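Local coordinates for protein transcriptional repressor, TetR family (Thermus thermophilus, PDB 3ANP) that probably represses transcription of fatty acid degradation genes as a TetR-family DNA-binding regulator, and binds the acyl-CoA lauroyl-CoA, at residues Arg13-Ala18 and Ile35-Val41; Val72-Leu76 and Leu131-Ile135. One frame throughout, in Å; residues are numbered along the deposited sequence.

Contact 1: Arg13-Ala18 and Ile35-Val41; sequences RIFRAA and IAKAAHV
Ile14 lies over Ala39, its CG1 3.9 Å from Ala39 CB, where the first helix of a TetR-type DNA-binding domain crosses the opening helix of the predicted helix-turn-helix motif. Residues 13-18 are helical; the short axes of 13-18 and 35-39 approach to 8.5 Å, with 119° between their N-to-C directions. Small residues permit this closeness: CA atoms of Ile14 and Ala39 lie 5.2 Å apart, those of Ala18 and Ile35 5.3 Å. Ala17 CB meets Ala39 CB at 3.8 Å and Ala38 CB at 4.1 Å; Ala18 CB touches Ile35 CD1 at 3.5 Å. Ile14 (m, t) also reaches Val41, CG1 to CG2 4.2 Å, and packs on Phe46 of helix 43-49. His40 leaves helical phi/psi (56/51) in a Schellman motif, with Val41 N bonded to Ala36 O at 2.9 Å and His40 N to Lys37 O at 3.2 Å. Arg13 (t, t, p) turns its guanidinium edge to Ala39 O and donates two hydrogen bonds, from NE at 2.9 Å and from NH2 at 3.1 Å.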
ATOM      1  N   ARG A  13     -32.324  -4.656   2.676  1.00 19.08           N
ATOM      2  CA  ARG A  13     -32.925  -3.529   3.380  1.00 20.68           C
ATOM      3  C   ARG A  13     -31.953  -3.002   4.446  1.00 21.53           C
ATOM      4  O   ARG A  13     -31.805  -1.793   4.623  1.00 16.97           O
ATOM      5  CB  ARG A  13     -34.254  -3.942   4.024  1.00 23.03           C
ATOM      6  CG  ARG A  13     -35.059  -2.754   4.526  1.00 29.09           C
ATOM      7  CD  ARG A  13     -36.423  -3.158   5.062  1.00 30.96           C
ATOM      8  NE  ARG A  13     -36.348  -3.882   6.330  1.00 30.43           N
ATOM      9  CZ  ARG A  13     -36.623  -5.177   6.473  1.00 33.07           C
ATOM     10  NH1 ARG A  13     -36.989  -5.901   5.418  1.00 34.43           N
ATOM     11  NH2 ARG A  13     -36.558  -5.743   7.673  1.00 31.48           N
ATOM     12  N   ILE A  14     -31.298  -3.909   5.162  1.00 19.12           N
ATOM     13  CA  ILE A  14     -30.326  -3.500   6.169  1.00 19.89           C
ATOM     14  C   ILE A  14     -29.200  -2.742   5.446  1.00 19.23           C
ATOM     15  O   ILE A  14     -28.778  -1.672   5.882  1.00 19.05           O
ATOM     16  CB  ILE A  14     -29.745  -4.736   6.906  1.00 18.61           C
ATOM     17  CG1 ILE A  14     -30.836  -5.360   7.797  1.00 19.37           C
ATOM     18  CG2 ILE A  14     -28.506  -4.328   7.730  1.00 16.43           C
ATOM     19  CD1 ILE A  14     -30.501  -6.752   8.317  1.00 21.73           C
ATOM     20  N   PHE A  15     -28.723  -3.301   4.332  1.00 16.54           N
ATOM     21  CA  PHE A  15     -27.670  -2.658   3.560  1.00 16.00           C
ATOM     22  C   PHE A  15     -28.075  -1.235   3.154  1.00 17.71           C
ATOM     23  O   PHE A  15     -27.331  -0.265   3.369  1.00 14.52           O
ATOM     24  CB  PHE A  15     -27.352  -3.494   2.315  1.00 19.27           C
ATOM     25  CG  PHE A  15     -26.369  -2.840   1.384  1.00 21.31           C
ATOM     26  CD1 PHE A  15     -26.807  -2.144   0.257  1.00 20.38           C
ATOM     27  CD2 PHE A  15     -25.003  -2.887   1.654  1.00 16.27           C
ATOM     28  CE1 PHE A  15     -25.899  -1.501  -0.586  1.00 19.37           C
ATOM     29  CE2 PHE A  15     -24.092  -2.252   0.823  1.00 17.15           C
ATOM     30  CZ  PHE A  15     -24.543  -1.552  -0.304  1.00 21.56           C
ATOM     31  N   ARG A  16     -29.264  -1.102   2.574  1.00 16.57           N
ATOM     32  CA  ARG A  16     -29.730   0.215   2.152  1.00 16.67           C
ATOM     33  C   ARG A  16     -29.827   1.179   3.310  1.00 16.62           C
ATOM     34  O   ARG A  16     -29.420   2.349   3.198  1.00 16.16           O
ATOM     35  CB  ARG A  16     -31.095   0.112   1.463  1.00 16.91           C
ATOM     36  CG  ARG A  16     -31.006  -0.534   0.093  1.00 22.84           C
ATOM     37  CD  ARG A  16     -32.251  -0.251  -0.744  1.00 28.67           C
ATOM     38  NE  ARG A  16     -33.407  -0.990  -0.259  1.00 30.70           N
ATOM     39  CZ  ARG A  16     -34.409  -0.455   0.431  1.00 37.00           C
ATOM     40  NH1 ARG A  16     -34.408   0.843   0.719  1.00 38.60           N
ATOM     41  NH2 ARG A  16     -35.404  -1.229   0.847  1.00 40.14           N
ATOM     42  N   ALA A  17     -30.380   0.697   4.420  1.00 16.94           N
ATOM     43  CA  ALA A  17     -30.538   1.521   5.615  1.00 18.66           C
ATOM     44  C   ALA A  17     -29.182   2.033   6.109  1.00 17.14           C
ATOM     45  O   ALA A  17     -29.032   3.209   6.442  1.00 14.98           O
ATOM     46  CB  ALA A  17     -31.213   0.715   6.707  1.00 18.86           C
ATOM     47  N   ALA A  18     -28.197   1.147   6.161  1.00 15.64           N
ATOM     48  CA  ALA A  18     -26.864   1.550   6.618  1.00 15.18           C
ATOM     49  C   ALA A  18     -26.184   2.550   5.681  1.00 14.84           C
ATOM     50  O   ALA A  18     -25.577   3.525   6.141  1.00 14.92           O
ATOM     51  CB  ALA A  18     -25.957   0.306   6.797  1.00 12.91           C
ATOM     52  N   ILE A  35     -28.691   1.754  12.682  1.00 18.77           N
ATOM     53  CA  ILE A  35     -28.926   0.995  11.464  1.00 17.09           C
ATOM     54  C   ILE A  35     -30.089   0.023  11.668  1.00 18.90           C
ATOM     55  O   ILE A  35     -31.005  -0.050  10.841  1.00 18.98           O
ATOM     56  CB  ILE A  35     -27.656   0.202  11.034  1.00 18.24           C
ATOM     57  CG1 ILE A  35     -26.566   1.178  10.560  1.00 16.68           C
ATOM     58  CG2 ILE A  35     -27.989  -0.769   9.904  1.00 14.18           C
ATOM     59  CD1 ILE A  35     -25.241   0.494  10.252  1.00 16.86           C
ATOM     60  N   ALA A  36     -30.052  -0.720  12.771  1.00 19.02           N
ATOM     61  CA  ALA A  36     -31.098  -1.687  13.094  1.00 18.07           C
ATOM     62  C   ALA A  36     -32.464  -0.998  13.144  1.00 20.93           C
ATOM     63  O   ALA A  36     -33.440  -1.466  12.532  1.00 22.09           O
ATOM     64  CB  ALA A  36     -30.803  -2.344  14.436  1.00 20.46           C
ATOM     65  N   LYS A  37     -32.530   0.114  13.866  1.00 19.18           N
ATOM     66  CA  LYS A  37     -33.782   0.858  13.983  1.00 23.98           C
ATOM     67  C   LYS A  37     -34.274   1.297  12.607  1.00 23.36           C
ATOM     68  O   LYS A  37     -35.454   1.150  12.294  1.00 21.66           O
ATOM     69  CB  LYS A  37     -33.604   2.085  14.881  1.00 26.84           C
ATOM     70  CG  LYS A  37     -34.907   2.830  15.188  1.00 34.92           C
ATOM     71  CD  LYS A  37     -34.681   4.013  16.125  1.00 40.59           C
ATOM     72  CE  LYS A  37     -36.001   4.585  16.657  1.00 43.82           C
ATOM     73  NZ  LYS A  37     -36.877   5.151  15.588  1.00 43.89           N
ATOM     74  N   ALA A  38     -33.370   1.826  11.786  1.00 21.60           N
ATOM     75  CA  ALA A  38     -33.752   2.285  10.449  1.00 23.10           C
ATOM     76  C   ALA A  38     -34.230   1.155   9.540  1.00 24.31           C
ATOM     77  O   ALA A  38     -35.085   1.375   8.679  1.00 22.36           O
ATOM     78  CB  ALA A  38     -32.584   3.023   9.785  1.00 24.36           C
ATOM     79  N   ALA A  39     -33.678  -0.046   9.722  1.00 19.60           N
ATOM     80  CA  ALA A  39     -34.054  -1.202   8.904  1.00 22.84           C
ATOM     81  C   ALA A  39     -35.148  -2.052   9.563  1.00 24.81           C
ATOM     82  O   ALA A  39     -35.552  -3.096   9.034  1.00 22.84           O
ATOM     83  CB  ALA A  39     -32.815  -2.083   8.632  1.00 19.39           C
ATOM     84  N   HIS A  40     -35.609  -1.590  10.721  1.00 25.96           N
ATOM     85  CA  HIS A  40     -36.627  -2.273  11.509  1.00 29.64           C
ATOM     86  C   HIS A  40     -36.271  -3.720  11.871  1.00 28.03           C
ATOM     87  O   HIS A  40     -37.059  -4.650  11.648  1.00 24.83           O
ATOM     88  CB  HIS A  40     -37.993  -2.231  10.810  1.00 33.25           C
ATOM     89  CG  HIS A  40     -39.145  -2.432  11.747  1.00 44.37           C
ATOM     90  ND1 HIS A  40     -40.389  -2.855  11.328  1.00 48.43           N
ATOM     91  CD2 HIS A  40     -39.243  -2.256  13.089  1.00 46.73           C
ATOM     92  CE1 HIS A  40     -41.201  -2.935  12.369  1.00 48.35           C
ATOM     93  NE2 HIS A  40     -40.530  -2.577  13.449  1.00 46.97           N
ATOM     94  N   VAL A  41     -35.073  -3.908  12.420  1.00 23.62           N
ATOM     95  CA  VAL A  41     -34.628  -5.228  12.870  1.00 20.79           C
ATOM     96  C   VAL A  41     -33.966  -4.985  14.217  1.00 19.48           C
ATOM     97  O   VAL A  41     -33.757  -3.841  14.595  1.00 19.36           O
ATOM     98  CB  VAL A  41     -33.608  -5.879  11.897  1.00 19.58           C
ATOM     99  CG1 VAL A  41     -34.279  -6.127  10.535  1.00 19.66           C
ATOM    100  CG2 VAL A  41     -32.369  -4.987  11.740  1.00 19.92           C
TER

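Contact 2: Val72-Leu76 and Leu131-Ile135; sequences VRRLL and LIAEI
Segments 72-76 of helix 54-77 and 131-135 of helix 128-142, in the C-terminal ligand-binding domain, run in the same direction, their short axes 5° from parallel and 10.8 Å apart. In register, CA atoms of Val72 and Ile135 lie 7.8 Å apart, those of Arg73 and Glu134 8.4 Å. Apolar side chains meet on the more buried side. Val72 (chi1 t) points its CA-to-CB bond across the gap and brings CG1 to 3.5 Å from Ile135 CG1 and 3.8 Å from Leu131 CD1. Ile135 (m, t) and Leu131 (t, p) start sideways, and these rotamers bring their ends to Val72. One turn on, Leu76 (m, t) sets CD1 4.4 Å from Ile135 CG1. Helix 82-99 adjoins this layer, where Leu76 meets Val85 and Ile135 meets Leu86. The Leu131 side chain is about 8 Å from the bound lauroyl-CoA. The polar part is a bidentate salt bridge: Arg73, extended from chi1 m through chi2 t and chi3 t, donates from NE to OE1 and from NH2 to OE2 of Glu134 (m, t), both at 2.9 Å, with OE2 at the guanidinium edge, near its plane. The chemistry implies an interface apolar within and charge-paired at its more exposed margin.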
ATOM      1  N   VAL A  72     -15.021  -3.239 -18.021  1.00 17.05           N
ATOM      2  CA  VAL A  72     -13.752  -3.672 -18.601  1.00 16.97           C
ATOM      3  C   VAL A  72     -13.969  -4.775 -19.636  1.00 16.66           C
ATOM      4  O   VAL A  72     -13.417  -4.715 -20.731  1.00 17.88           O
ATOM      5  CB  VAL A  72     -12.774  -4.173 -17.478  1.00 17.61           C
ATOM      6  CG1 VAL A  72     -11.647  -5.046 -18.068  1.00 17.10           C
ATOM      7  CG2 VAL A  72     -12.172  -2.961 -16.761  1.00 14.16           C
ATOM      8  N   ARG A  73     -14.778  -5.777 -19.301  1.00 14.32           N
ATOM      9  CA  ARG A  73     -15.026  -6.868 -20.239  1.00 18.86           C
ATOM     10  C   ARG A  73     -15.740  -6.361 -21.480  1.00 20.87           C
ATOM     11  O   ARG A  73     -15.457  -6.795 -22.598  1.00 21.89           O
ATOM     12  CB  ARG A  73     -15.836  -7.981 -19.558  1.00 17.69           C
ATOM     13  CG  ARG A  73     -15.007  -8.737 -18.523  1.00 16.75           C
ATOM     14  CD  ARG A  73     -15.818  -9.775 -17.770  1.00 21.14           C
ATOM     15  NE  ARG A  73     -15.003 -10.451 -16.757  1.00 22.08           N
ATOM     16  CZ  ARG A  73     -15.352 -11.582 -16.149  1.00 28.05           C
ATOM     17  NH1 ARG A  73     -16.509 -12.169 -16.457  1.00 20.61           N
ATOM     18  NH2 ARG A  73     -14.542 -12.133 -15.241  1.00 22.79           N
ATOM     19  N   ARG A  74     -16.650  -5.416 -21.276  1.00 22.91           N
ATOM     20  CA  ARG A  74     -17.395  -4.822 -22.374  1.00 24.01           C
ATOM     21  C   ARG A  74     -16.443  -4.111 -23.335  1.00 24.24           C
ATOM     22  O   ARG A  74     -16.541  -4.263 -24.554  1.00 23.01           O
ATOM     23  CB  ARG A  74     -18.399  -3.803 -21.829  1.00 24.61           C
ATOM     24  CG  ARG A  74     -19.546  -3.522 -22.770  1.00 30.16           C
ATOM     25  CD  ARG A  74     -19.883  -2.049 -22.833  1.00 29.09           C
ATOM     26  NE  ARG A  74     -19.918  -1.397 -21.528  1.00 27.36           N
ATOM     27  CZ  ARG A  74     -19.501  -0.150 -21.330  1.00 23.07           C
ATOM     28  NH1 ARG A  74     -19.024   0.546 -22.360  1.00 22.10           N
ATOM     29  NH2 ARG A  74     -19.558   0.404 -20.127  1.00 20.71           N
ATOM     30  N   LEU A  75     -15.514  -3.333 -22.782  1.00 21.22           N
ATOM     31  CA  LEU A  75     -14.572  -2.588 -23.612  1.00 23.12           C
ATOM     32  C   LEU A  75     -13.644  -3.497 -24.409  1.00 24.09           C
ATOM     33  O   LEU A  75     -13.391  -3.247 -25.591  1.00 24.83           O
ATOM     34  CB  LEU A  75     -13.774  -1.593 -22.752  1.00 21.93           C
ATOM     35  CG  LEU A  75     -14.620  -0.429 -22.187  1.00 23.73           C
ATOM     36  CD1 LEU A  75     -13.794   0.415 -21.211  1.00 21.17           C
ATOM     37  CD2 LEU A  75     -15.136   0.446 -23.326  1.00 24.30           C
ATOM     38  N   LEU A  76     -13.151  -4.559 -23.777  1.00 22.50           N
ATOM     39  CA  LEU A  76     -12.265  -5.477 -24.462  1.00 22.78           C
ATOM     40  C   LEU A  76     -13.044  -6.132 -25.600  1.00 26.36           C
ATOM     41  O   LEU A  76     -12.572  -6.173 -26.734  1.00 26.01           O
ATOM     42  CB  LEU A  76     -11.715  -6.535 -23.488  1.00 20.66           C
ATOM     43  CG  LEU A  76     -10.723  -5.965 -22.457  1.00 23.66           C
ATOM     44  CD1 LEU A  76     -10.332  -7.048 -21.455  1.00 21.31           C
ATOM     45  CD2 LEU A  76      -9.473  -5.415 -23.183  1.00 20.60           C
ATOM     46  N   LEU A 131      -8.954  -8.433 -11.746  1.00 14.25           N
ATOM     47  CA  LEU A 131      -9.583  -7.725 -12.869  1.00 16.40           C
ATOM     48  C   LEU A 131      -8.463  -7.152 -13.773  1.00 16.85           C
ATOM     49  O   LEU A 131      -8.521  -7.222 -15.013  1.00 15.19           O
ATOM     50  CB  LEU A 131     -10.482  -6.583 -12.346  1.00 16.82           C
ATOM     51  CG  LEU A 131     -11.083  -5.658 -13.427  1.00 19.53           C
ATOM     52  CD1 LEU A 131     -11.750  -6.497 -14.509  1.00 17.58           C
ATOM     53  CD2 LEU A 131     -12.105  -4.692 -12.804  1.00 15.77           C
ATOM     54  N   ILE A 132      -7.437  -6.579 -13.156  1.00 15.14           N
ATOM     55  CA  ILE A 132      -6.323  -6.033 -13.945  1.00 16.58           C
ATOM     56  C   ILE A 132      -5.663  -7.162 -14.748  1.00 18.14           C
ATOM     57  O   ILE A 132      -5.323  -6.991 -15.927  1.00 16.70           O
ATOM     58  CB  ILE A 132      -5.280  -5.348 -13.026  1.00 15.10           C
ATOM     59  CG1 ILE A 132      -5.885  -4.064 -12.444  1.00 15.07           C
ATOM     60  CG2 ILE A 132      -3.991  -5.030 -13.805  1.00 14.32           C
ATOM     61  CD1 ILE A 132      -5.088  -3.474 -11.302  1.00 17.01           C
ATOM     62  N   ALA A 133      -5.515  -8.329 -14.126  1.00 19.04           N
ATOM     63  CA  ALA A 133      -4.906  -9.464 -14.815  1.00 19.43           C
ATOM     64  C   ALA A 133      -5.680  -9.822 -16.083  1.00 21.25           C
ATOM     65  O   ALA A 133      -5.086 -10.271 -17.067  1.00 22.02           O
ATOM     66  CB  ALA A 133      -4.829 -10.680 -13.883  1.00 16.93           C
ATOM     67  N   GLU A 134      -7.000  -9.635 -16.072  1.00 20.23           N
ATOM     68  CA  GLU A 134      -7.795  -9.951 -17.261  1.00 20.08           C
ATOM     69  C   GLU A 134      -7.427  -9.014 -18.414  1.00 20.73           C
ATOM     70  O   GLU A 134      -7.480  -9.400 -19.577  1.00 18.49           O
ATOM     71  CB  GLU A 134      -9.305  -9.822 -16.982  1.00 23.19           C
ATOM     72  CG  GLU A 134      -9.925 -10.944 -16.134  1.00 21.79           C
ATOM     73  CD  GLU A 134     -11.418 -10.724 -15.879  1.00 22.87           C
ATOM     74  OE1 GLU A 134     -12.115 -10.200 -16.774  1.00 20.37           O
ATOM     75  OE2 GLU A 134     -11.899 -11.084 -14.786  1.00 22.92           O
ATOM     76  N   ILE A 135      -7.062  -7.776 -18.099  1.00 18.85           N
ATOM     77  CA  ILE A 135      -6.690  -6.832 -19.147  1.00 17.07           C
ATOM     78  C   ILE A 135      -5.282  -7.155 -19.662  1.00 18.84           C
ATOM     79  O   ILE A 135      -4.989  -7.013 -20.851  1.00 21.15           O
ATOM     80  CB  ILE A 135      -6.750  -5.381 -18.622  1.00 16.98           C
ATOM     81  CG1 ILE A 135      -8.188  -5.053 -18.185  1.00 15.18           C
ATOM     82  CG2 ILE A 135      -6.297  -4.417 -19.701  1.00 18.54           C
ATOM     83  CD1 ILE A 135      -8.335  -3.756 -17.432  1.00 16.94           C
TER

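Contacts 1 and 2 share no helix, and their centres, 35 Å apart, lie on opposite sides of the chain's centre: contact 1 belongs to the DNA-binding domain, contact 2 to the ligand-binding domain. Both are partly buried, with an apolar interior and an arginine towards the more exposed margin. The geometry differs: small alanines let the steeply crossed helices of contact 1 come within 8.5 Å, whereas larger aliphatic side chains span 10.8 Å between the near-parallel axes of contact 2. The arginines differ likewise, one binding a backbone carbonyl and the other a carboxylate. Helix 54-77 connects the two regions, carrying Val56, which touches Ala18, and farther along residues 72-76.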